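Local coordinates for protein VIN1 (Oscarella pearsei, PDB 6BFI) that binds actin filaments as a sponge member of the vinculin/alpha-catenin family and may play a role in cell-cell adhesion, at residues 299-304 with 362-367; 550-553 with 557-560. All coordinates share one frame; numbering follows the deposited sequence.

Interaction 1 of 2, residues 299-304 with 362-367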
loop_
_atom_site.group_PDB
_atom_site.type_symbol
_atom_site.label_atom_id
_atom_site.label_comp_id
_atom_site.label_asym_id
_atom_site.label_seq_id
_atom_site.Cartn_x
_atom_site.Cartn_y
_atom_site.Cartn_z
ATOM N N ILE A 299 -12.040 -23.374 -3.008
ATOM C CA ILE A 299 -11.378 -24.667 -3.164
ATOM C C ILE A 299 -10.200 -24.546 -4.123
ATOM O O ILE A 299 -9.123 -25.110 -3.884
ATOM C CB ILE A 299 -12.390 -25.729 -3.632
ATOM C CG1 ILE A 299 -13.484 -25.924 -2.577
ATOM C CG2 ILE A 299 -11.690 -27.046 -3.928
ATOM C CD1 ILE A 299 -14.567 -26.902 -2.992
ATOM N N SER A 300 -10.382 -23.799 -5.218
ATOM C CA SER A 300 -9.286 -23.589 -6.160
ATOM C C SER A 300 -8.116 -22.874 -5.498
ATOM O O SER A 300 -6.952 -23.194 -5.769
ATOM C CB SER A 300 -9.774 -22.800 -7.375
ATOM O OG SER A 300 -10.450 -23.640 -8.293
ATOM N N GLU A 301 -8.400 -21.897 -4.633
ATOM C CA GLU A 301 -7.323 -21.236 -3.905
ATOM C C GLU A 301 -6.628 -22.206 -2.957
ATOM O O GLU A 301 -5.396 -22.186 -2.824
ATOM C CB GLU A 301 -7.867 -20.024 -3.145
ATOM C CG GLU A 301 -6.895 -19.399 -2.150
ATOM C CD GLU A 301 -5.748 -18.640 -2.809
ATOM O OE1 GLU A 301 -5.666 -18.611 -4.056
ATOM O OE2 GLU A 301 -4.925 -18.061 -2.070
ATOM N N GLY A 302 -7.401 -23.075 -2.302
ATOM C CA GLY A 302 -6.800 -24.071 -1.428
ATOM C C GLY A 302 -5.856 -25.002 -2.163
ATOM O O GLY A 302 -4.760 -25.300 -1.681
ATOM N N ARG A 303 -6.264 -25.474 -3.346
ATOM C CA ARG A 303 -5.395 -26.358 -4.117
ATOM C C ARG A 303 -4.195 -25.608 -4.685
ATOM O O ARG A 303 -3.098 -26.175 -4.781
ATOM C CB ARG A 303 -6.194 -27.034 -5.231
ATOM C CG ARG A 303 -7.354 -27.871 -4.711
ATOM C CD ARG A 303 -8.161 -28.514 -5.827
ATOM N NE ARG A 303 -9.293 -29.266 -5.289
ATOM C CZ ARG A 303 -10.216 -29.873 -6.030
ATOM N NH1 ARG A 303 -10.149 -29.822 -7.354
ATOM N NH2 ARG A 303 -11.208 -30.530 -5.446
ATOM N N ARG A 304 -4.385 -24.339 -5.058
ATOM C CA ARG A 304 -3.266 -23.523 -5.518
ATOM C C ARG A 304 -2.205 -23.394 -4.435
ATOM O O ARG A 304 -1.007 -23.532 -4.708
ATOM C CB ARG A 304 -3.759 -22.140 -5.944
ATOM C CG ARG A 304 -2.711 -21.301 -6.657
ATOM C CD ARG A 304 -3.088 -19.826 -6.677
ATOM N NE ARG A 304 -2.614 -19.123 -5.488
ATOM C CZ ARG A 304 -1.441 -18.500 -5.408
ATOM N NH1 ARG A 304 -0.619 -18.490 -6.451
ATOM N NH2 ARG A 304 -1.087 -17.886 -4.286
ATOM N N GLN A 362 -7.879 -21.730 7.582
ATOM C CA GLN A 362 -6.873 -21.833 8.635
ATOM C C GLN A 362 -5.686 -22.675 8.186
ATOM O O GLN A 362 -4.535 -22.349 8.497
ATOM C CB GLN A 362 -7.494 -22.412 9.906
ATOM C CG GLN A 362 -6.570 -22.360 11.117
ATOM C CD GLN A 362 -6.156 -20.941 11.474
ATOM O OE1 GLN A 362 -6.912 -19.991 11.275
ATOM N NE2 GLN A 362 -4.946 -20.792 11.999
ATOM N N GLU A 363 -5.944 -23.761 7.451
ATOM C CA GLU A 363 -4.841 -24.587 6.970
ATOM C C GLU A 363 -4.035 -23.871 5.892
ATOM O O GLU A 363 -2.833 -24.126 5.750
ATOM C CB GLU A 363 -5.368 -25.923 6.447
ATOM C CG GLU A 363 -4.702 -27.149 7.071
ATOM C CD GLU A 363 -4.964 -27.275 8.565
ATOM O OE1 GLU A 363 -4.288 -26.585 9.359
ATOM O OE2 GLU A 363 -5.853 -28.066 8.948
ATOM N N ILE A 364 -4.671 -22.985 5.123
ATOM C CA ILE A 364 -3.926 -22.154 4.182
ATOM C C ILE A 364 -2.974 -21.235 4.937
ATOM O O ILE A 364 -1.788 -21.111 4.593
ATOM C CB ILE A 364 -4.892 -21.361 3.285
ATOM C CG1 ILE A 364 -5.562 -22.296 2.278
ATOM C CG2 ILE A 364 -4.164 -20.233 2.576
ATOM C CD1 ILE A 364 -6.542 -21.598 1.360
ATOM N N ARG A 365 -3.476 -20.588 5.994
ATOM C CA ARG A 365 -2.599 -19.771 6.829
ATOM C C ARG A 365 -1.464 -20.600 7.418
ATOM O O ARG A 365 -0.314 -20.142 7.477
ATOM C CB ARG A 365 -3.407 -19.098 7.938
ATOM C CG ARG A 365 -4.323 -17.998 7.443
ATOM C CD ARG A 365 -4.688 -17.042 8.562
ATOM N NE ARG A 365 -5.624 -17.638 9.508
ATOM C CZ ARG A 365 -6.946 -17.534 9.409
ATOM N NH1 ARG A 365 -7.485 -16.855 8.405
ATOM N NH2 ARG A 365 -7.728 -18.106 10.314
ATOM N N LYS A 366 -1.762 -21.829 7.847
ATOM C CA LYS A 366 -0.720 -22.686 8.408
ATOM C C LYS A 366 0.320 -23.049 7.355
ATOM O O LYS A 366 1.517 -23.125 7.658
ATOM C CB LYS A 366 -1.348 -23.944 9.011
ATOM C CG LYS A 366 -0.412 -24.734 9.915
ATOM C CD LYS A 366 -1.192 -25.653 10.851
ATOM C CE LYS A 366 -0.320 -26.147 11.999
ATOM N NZ LYS A 366 -1.112 -26.848 13.053
ATOM N N ALA A 367 -0.113 -23.264 6.112
ATOM C CA ALA A 367 0.830 -23.594 5.049
ATOM C C ALA A 367 1.747 -22.417 4.747
ATOM O O ALA A 367 2.958 -22.600 4.558
ATOM C CB ALA A 367 0.079 -24.033 3.794
#

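Interaction 2 of 2, residues 550-553 with 557-560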
loop_
_atom_site.group_PDB
_atom_site.type_symbol
_atom_site.label_atom_id
_atom_site.label_comp_id
_atom_site.label_asym_id
_atom_site.label_seq_id
_atom_site.Cartn_x
_atom_site.Cartn_y
_atom_site.Cartn_z
ATOM N N ASP A 550 5.634 -5.385 18.703
ATOM C CA ASP A 550 5.625 -4.024 18.175
ATOM C C ASP A 550 4.260 -3.634 17.625
ATOM O O ASP A 550 3.852 -2.474 17.749
ATOM C CB ASP A 550 6.682 -3.879 17.082
ATOM C CG ASP A 550 8.091 -3.912 17.626
ATOM O OD1 ASP A 550 8.264 -4.248 18.820
ATOM O OD2 ASP A 550 9.027 -3.606 16.859
ATOM N N ASN A 551 3.541 -4.583 17.029
ATOM C CA ASN A 551 2.270 -4.300 16.376
ATOM C C ASN A 551 1.124 -4.074 17.356
ATOM O O ASN A 551 0.029 -3.697 16.924
ATOM C CB ASN A 551 1.921 -5.445 15.419
ATOM C CG ASN A 551 0.732 -5.130 14.534
ATOM O OD1 ASN A 551 0.806 -4.268 13.658
ATOM N ND2 ASN A 551 -0.376 -5.831 14.760
ATOM N N SER A 552 1.340 -4.276 18.651
ATOM C CA SER A 552 0.287 -4.140 19.646
ATOM C C SER A 552 0.545 -2.930 20.533
ATOM O O SER A 552 1.686 -2.668 20.928
ATOM C CB SER A 552 0.182 -5.398 20.512
ATOM O OG SER A 552 -0.801 -5.238 21.521
ATOM N N GLU A 553 -0.523 -2.196 20.842
ATOM C CA GLU A 553 -0.475 -1.102 21.801
ATOM C C GLU A 553 -0.973 -1.521 23.177
ATOM O O GLU A 553 -1.227 -0.659 24.023
ATOM C CB GLU A 553 -1.282 0.092 21.290
ATOM C CG GLU A 553 -0.808 0.627 19.948
ATOM C CD GLU A 553 -0.874 2.141 19.860
ATOM O OE1 GLU A 553 -1.525 2.763 20.725
ATOM O OE2 GLU A 553 -0.266 2.709 18.928
ATOM N N PHE A 557 0.216 -7.146 27.412
ATOM C CA PHE A 557 0.577 -8.217 26.489
ATOM C C PHE A 557 2.000 -8.043 25.969
ATOM O O PHE A 557 2.731 -9.028 25.806
ATOM C CB PHE A 557 -0.426 -8.272 25.337
ATOM C CG PHE A 557 0.043 -9.078 24.160
ATOM C CD1 PHE A 557 0.210 -10.449 24.261
ATOM C CD2 PHE A 557 0.307 -8.465 22.945
ATOM C CE1 PHE A 557 0.645 -11.191 23.175
ATOM C CE2 PHE A 557 0.735 -9.202 21.856
ATOM C CZ PHE A 557 0.904 -10.566 21.971
ATOM N N VAL A 558 2.413 -6.800 25.713
ATOM C CA VAL A 558 3.783 -6.547 25.272
ATOM C C VAL A 558 4.770 -6.905 26.375
ATOM O O VAL A 558 5.869 -7.408 26.108
ATOM C CB VAL A 558 3.939 -5.081 24.819
ATOM C CG1 VAL A 558 5.393 -4.768 24.491
ATOM C CG2 VAL A 558 3.055 -4.800 23.613
ATOM N N ALA A 559 4.392 -6.665 27.631
ATOM C CA ALA A 559 5.269 -7.006 28.747
ATOM C C ALA A 559 5.401 -8.517 28.902
ATOM O O ALA A 559 6.511 -9.040 29.060
ATOM C CB ALA A 559 4.747 -6.371 30.036
ATOM N N LYS A 560 4.275 -9.237 28.861
ATOM C CA LYS A 560 4.321 -10.693 28.970
ATOM C C LYS A 560 5.124 -11.302 27.826
ATOM O O LYS A 560 5.989 -12.162 28.043
ATOM C CB LYS A 560 2.902 -11.265 28.991
ATOM C CG LYS A 560 2.092 -10.909 30.228
ATOM C CD LYS A 560 0.653 -11.393 30.091
ATOM C CE LYS A 560 -0.151 -11.133 31.356
ATOM N NZ LYS A 560 -1.583 -11.523 31.201
#

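Interaction 1 of 2, residues 299-304 with 362-367
The flat carboxylate of Glu-301 takes no part in the touch on Ile-364; CG behind it does, 4.2 Å from Ile-364 CD1. Its oxygens make polar bonds: OE2 is hydrogen-bonded to Ser-427 OG of helix 399-427, and OE1 makes a weak, 3.4 Å salt bridge to Arg-304 NE, one turn further on. This NE lies well out of the carboxylate plane, tilted over one face. Ser-427 OG also bonds Arg-304 NH2, so one hydroxyl links both ends of the ion pair. Glu-301 leaves its helix with CG opposite the backbone N (chi1 170°) and bends at chi2 (72°), crossing Ile-364 at about a right angle. Helices 289-306 and 344-375, next-but-one neighbours joined through helix 312-338, pack side by side as in the helical bundles of the vinculin family. They run in roughly the same direction, and Gly-302 and Ile-364 bring their CA atoms to 6.6 Å. Ile-364 points at the glycine with its CG1-CD1 branch fully extended (chi2 179°), and CD1 lands directly on main chain, 3.7 Å from Gly-302 CA and 4.0 Å from Gly-302 N. No hydrogen bond joins the two segments; the touch is purely van der Waals and buried. Phe-275 of helix 268-283 packs on both Glu-301 and Ile-364, while Ile-299 and Arg-303 point away from Ile-364 and pack on helix 312-338.

Interaction 2 of 2, residues 550-553 with 557-560
Ser-552 has an extended backbone (phi/psi -111°/139°) and faces the first turns of helix 555-569, its CA 7.0 Å from that of Val-558. It sits in the tight helix-loop-helix connection that follows helix 524-550, and its hydroxyl makes an ST turn: OG is hydrogen-bonded to the backbone N of Asn-554, two residues on. Residues 557-560 are regular helix, and no hydrogen bond joins them to residues 550-553. The CB of Ser-552 points at the helix and meets the rim of the Phe-557 ring, lying in the ring plane 3.9 Å from CD2 and 4.1 Å from CE2. OG is also at this edge and near the plane, 3.7 Å from CD2; the serine therefore touches ring C-H groups, and nothing is stacked. With CG opposite its backbone N (chi1 165°), Phe-557 presents its CD2-CE2 edge to Ser-552, and its buried side chain also packs on Val-612 of helix 589-615. The residue before Ser-552 ties the loop to a later part of the fold: Asn-551 ND2 is hydrogen-bonded to Asp-749 OD1, just before helix 750-760. Val-558 completes the contact with a single methyl: CG2 approaches Ser-552 O to 3.7 Å and Ser-552 CB to 4.3 Å.

How the interactions relate
From the N terminus, the chain runs through eight helices before helix 289-306, passes through the whole of helix 312-338 and returns on helix 344-375, where interaction 1 closes a loop of 57 intervening residues. Helices 381-390 through 524-550 follow before interaction 2 closes a much smaller loop, with three residues between its segments. The two are in series, neither nested nor crossed. The centres of interactions 1 and 2 are about 29 Å apart. The nearest atoms of interactions 1 and 2 are about 14 Å apart, so they do not touch. Interaction 1 ties together two helices separated by one other, with helices 399-427 and 496-519 alongside; interaction 2 shapes a local turn between consecutive helices, bordered by helices 589-615 and 750-760.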